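Local structure of probable quinone reductase Qor (NADPH:quinone reductase) (Zeta-crystallin homolog protein) (Mycobacterium tuberculosis, 4RVS) at residues M2-V7 and R17-P22. The protein probably catalyses the NADPH-dependent reduction of quinones, passing electrons from the cofactor to the substrate. Sequence-based numbering, arbitrary orientation.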
loop_
_atom_site.group_PDB
_atom_site.type_symbol
_atom_site.label_atom_id
_atom_site.label_comp_id
_atom_site.label_asym_id
_atom_site.label_seq_id
_atom_site.Cartn_x
_atom_site.Cartn_y
_atom_site.Cartn_z
ATOM N N MET A 2 39.257 24.864 -15.054
ATOM C CA MET A 2 38.475 25.303 -13.894
ATOM C C MET A 2 38.980 24.626 -12.632
ATOM O O MET A 2 39.759 23.671 -12.698
ATOM C CB MET A 2 36.999 24.935 -14.084
ATOM C CG MET A 2 36.760 23.437 -14.061
ATOM S SD MET A 2 35.010 22.958 -14.083
ATOM C CE MET A 2 35.220 21.191 -13.929
ATOM N N HIS A 3 38.530 25.116 -11.480
ATOM C CA HIS A 3 38.849 24.464 -10.215
ATOM C C HIS A 3 37.830 23.350 -9.988
ATOM O O HIS A 3 36.641 23.516 -10.313
ATOM C CB HIS A 3 38.768 25.467 -9.060
ATOM C CG HIS A 3 39.482 26.756 -9.324
ATOM N ND1 HIS A 3 39.123 27.942 -8.718
ATOM C CD2 HIS A 3 40.539 27.047 -10.123
ATOM C CE1 HIS A 3 39.922 28.908 -9.135
ATOM N NE2 HIS A 3 40.791 28.392 -9.986
ATOM N N ALA A 4 38.290 22.224 -9.445
ATOM C CA ALA A 4 37.395 21.123 -9.086
ATOM C C ALA A 4 37.992 20.332 -7.936
ATOM O O ALA A 4 39.167 20.489 -7.613
ATOM C CB ALA A 4 37.167 20.212 -10.278
ATOM N N ILE A 5 37.180 19.464 -7.337
ATOM C CA ILE A 5 37.656 18.552 -6.300
ATOM C C ILE A 5 37.583 17.160 -6.894
ATOM O O ILE A 5 36.484 16.666 -7.200
ATOM C CB ILE A 5 36.767 18.608 -5.028
ATOM C CG1 ILE A 5 36.752 20.015 -4.425
ATOM C CG2 ILE A 5 37.226 17.575 -3.994
ATOM C CD1 ILE A 5 38.141 20.541 -4.028
ATOM N N GLU A 6 38.741 16.533 -7.093
ATOM C CA GLU A 6 38.795 15.263 -7.821
ATOM C C GLU A 6 39.299 14.143 -6.926
ATOM O O GLU A 6 40.224 14.339 -6.136
ATOM C CB GLU A 6 39.700 15.403 -9.055
ATOM C CG GLU A 6 39.686 14.200 -10.011
ATOM C CD GLU A 6 40.439 14.503 -11.301
ATOM O OE1 GLU A 6 41.583 14.988 -11.194
ATOM O OE2 GLU A 6 39.885 14.272 -12.402
ATOM N N VAL A 7 38.681 12.973 -7.057
ATOM C CA VAL A 7 39.069 11.783 -6.314
ATOM C C VAL A 7 39.671 10.789 -7.293
ATOM O O VAL A 7 39.004 10.357 -8.232
ATOM C CB VAL A 7 37.852 11.141 -5.634
ATOM C CG1 VAL A 7 38.238 9.828 -4.968
ATOM C CG2 VAL A 7 37.275 12.091 -4.603
ATOM N N ARG A 17 41.209 16.129 -3.681
ATOM C CA ARG A 17 42.275 16.978 -4.201
ATOM C C ARG A 17 41.700 18.162 -4.973
ATOM O O ARG A 17 40.896 17.981 -5.887
ATOM C CB ARG A 17 43.194 16.162 -5.109
ATOM C CG ARG A 17 44.501 16.862 -5.460
ATOM C CD ARG A 17 45.352 16.008 -6.407
ATOM N NE ARG A 17 46.585 16.688 -6.808
ATOM C CZ ARG A 17 47.745 16.584 -6.161
ATOM N NH1 ARG A 17 47.845 15.822 -5.077
ATOM N NH2 ARG A 17 48.812 17.240 -6.602
ATOM N N HIS A 18 42.100 19.372 -4.591
ATOM C CA HIS A 18 41.695 20.580 -5.303
ATOM C C HIS A 18 42.596 20.684 -6.534
ATOM O O HIS A 18 43.818 20.835 -6.397
ATOM C CB HIS A 18 41.888 21.796 -4.390
ATOM C CG HIS A 18 41.263 23.057 -4.899
ATOM N ND1 HIS A 18 41.792 24.305 -4.644
ATOM C CD2 HIS A 18 40.144 23.267 -5.637
ATOM C CE1 HIS A 18 41.038 25.227 -5.215
ATOM N NE2 HIS A 18 40.029 24.624 -5.820
ATOM N N VAL A 19 42.008 20.590 -7.727
ATOM C CA VAL A 19 42.790 20.485 -8.967
ATOM C C VAL A 19 42.386 21.501 -10.030
ATOM O O VAL A 19 41.335 22.140 -9.927
ATOM C CB VAL A 19 42.664 19.070 -9.616
ATOM C CG1 VAL A 19 43.232 17.994 -8.709
ATOM C CG2 VAL A 19 41.195 18.757 -10.005
ATOM N N ASP A 20 43.243 21.658 -11.036
ATOM C CA ASP A 20 42.835 22.276 -12.292
ATOM C C ASP A 20 42.244 21.166 -13.137
ATOM O O ASP A 20 42.844 20.092 -13.274
ATOM C CB ASP A 20 44.035 22.900 -13.010
ATOM C CG ASP A 20 44.630 24.059 -12.243
ATOM O OD1 ASP A 20 43.871 25.003 -11.938
ATOM O OD2 ASP A 20 45.848 24.017 -11.934
ATOM N N GLN A 21 41.073 21.427 -13.704
ATOM C CA GLN A 21 40.308 20.407 -14.414
ATOM C C GLN A 21 39.751 21.013 -15.702
ATOM O O GLN A 21 39.395 22.200 -15.725
ATOM C CB GLN A 21 39.163 19.947 -13.501
ATOM C CG GLN A 21 38.231 18.906 -14.093
ATOM C CD GLN A 21 38.841 17.534 -14.065
ATOM O OE1 GLN A 21 39.999 17.371 -13.665
ATOM N NE2 GLN A 21 38.074 16.536 -14.478
ATOM N N PRO A 22 39.689 20.219 -16.791
ATOM C CA PRO A 22 39.067 20.736 -18.016
ATOM C C PRO A 22 37.628 21.148 -17.748
ATOM O O PRO A 22 36.955 20.505 -16.931
ATOM C CB PRO A 22 39.082 19.516 -18.951
ATOM C CG PRO A 22 40.274 18.725 -18.500
ATOM C CD PRO A 22 40.271 18.876 -16.988
HETATM O O HOH W 1 38.254 26.653 -5.953
HETATM O O HOH W 2 42.898 17.376 -12.578
#
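R17 and E6 open the pairing of two antiparallel strands, 17-21 and 2-7, which form a beta hairpin. Their backbones exchange two hydrogen bonds, E6 N to R17 O at 2.9 Å and R17 N to E6 O. The R17 chain then runs extended away from strand 2-7. H18 faces I5 in a non-hydrogen-bonded pair. With chi1 at -169°, CG of H18 stands opposite the backbone N, and the imidazole crosses the end of I5, CD2 of H18 being 3.7 Å from I5 CD1. The ring edge of H18 also turns toward the face of H3, an offset edge-to-face pair with planes at 74°. A water 2.7 Å from H18 NE2 joins it to H3 ND1, weakly on the H3 side. V19 and A4 exchange two backbone bonds. On the face away from H18, CG2 of V19 packs 3.8 Å from E6 CB. A second water lies within bonding range of D20 O and E6 OE1 and may share its protons among them and other acceptors. Q21 pairs with M2 through two bonds, and its CB meets A4 CB at 3.8 Å. Strand 58-59 flanks strand 2-7 on its other side. Six backbone bonds thus fix the hairpin, while one water joins the exposed imidazoles of H3 and H18.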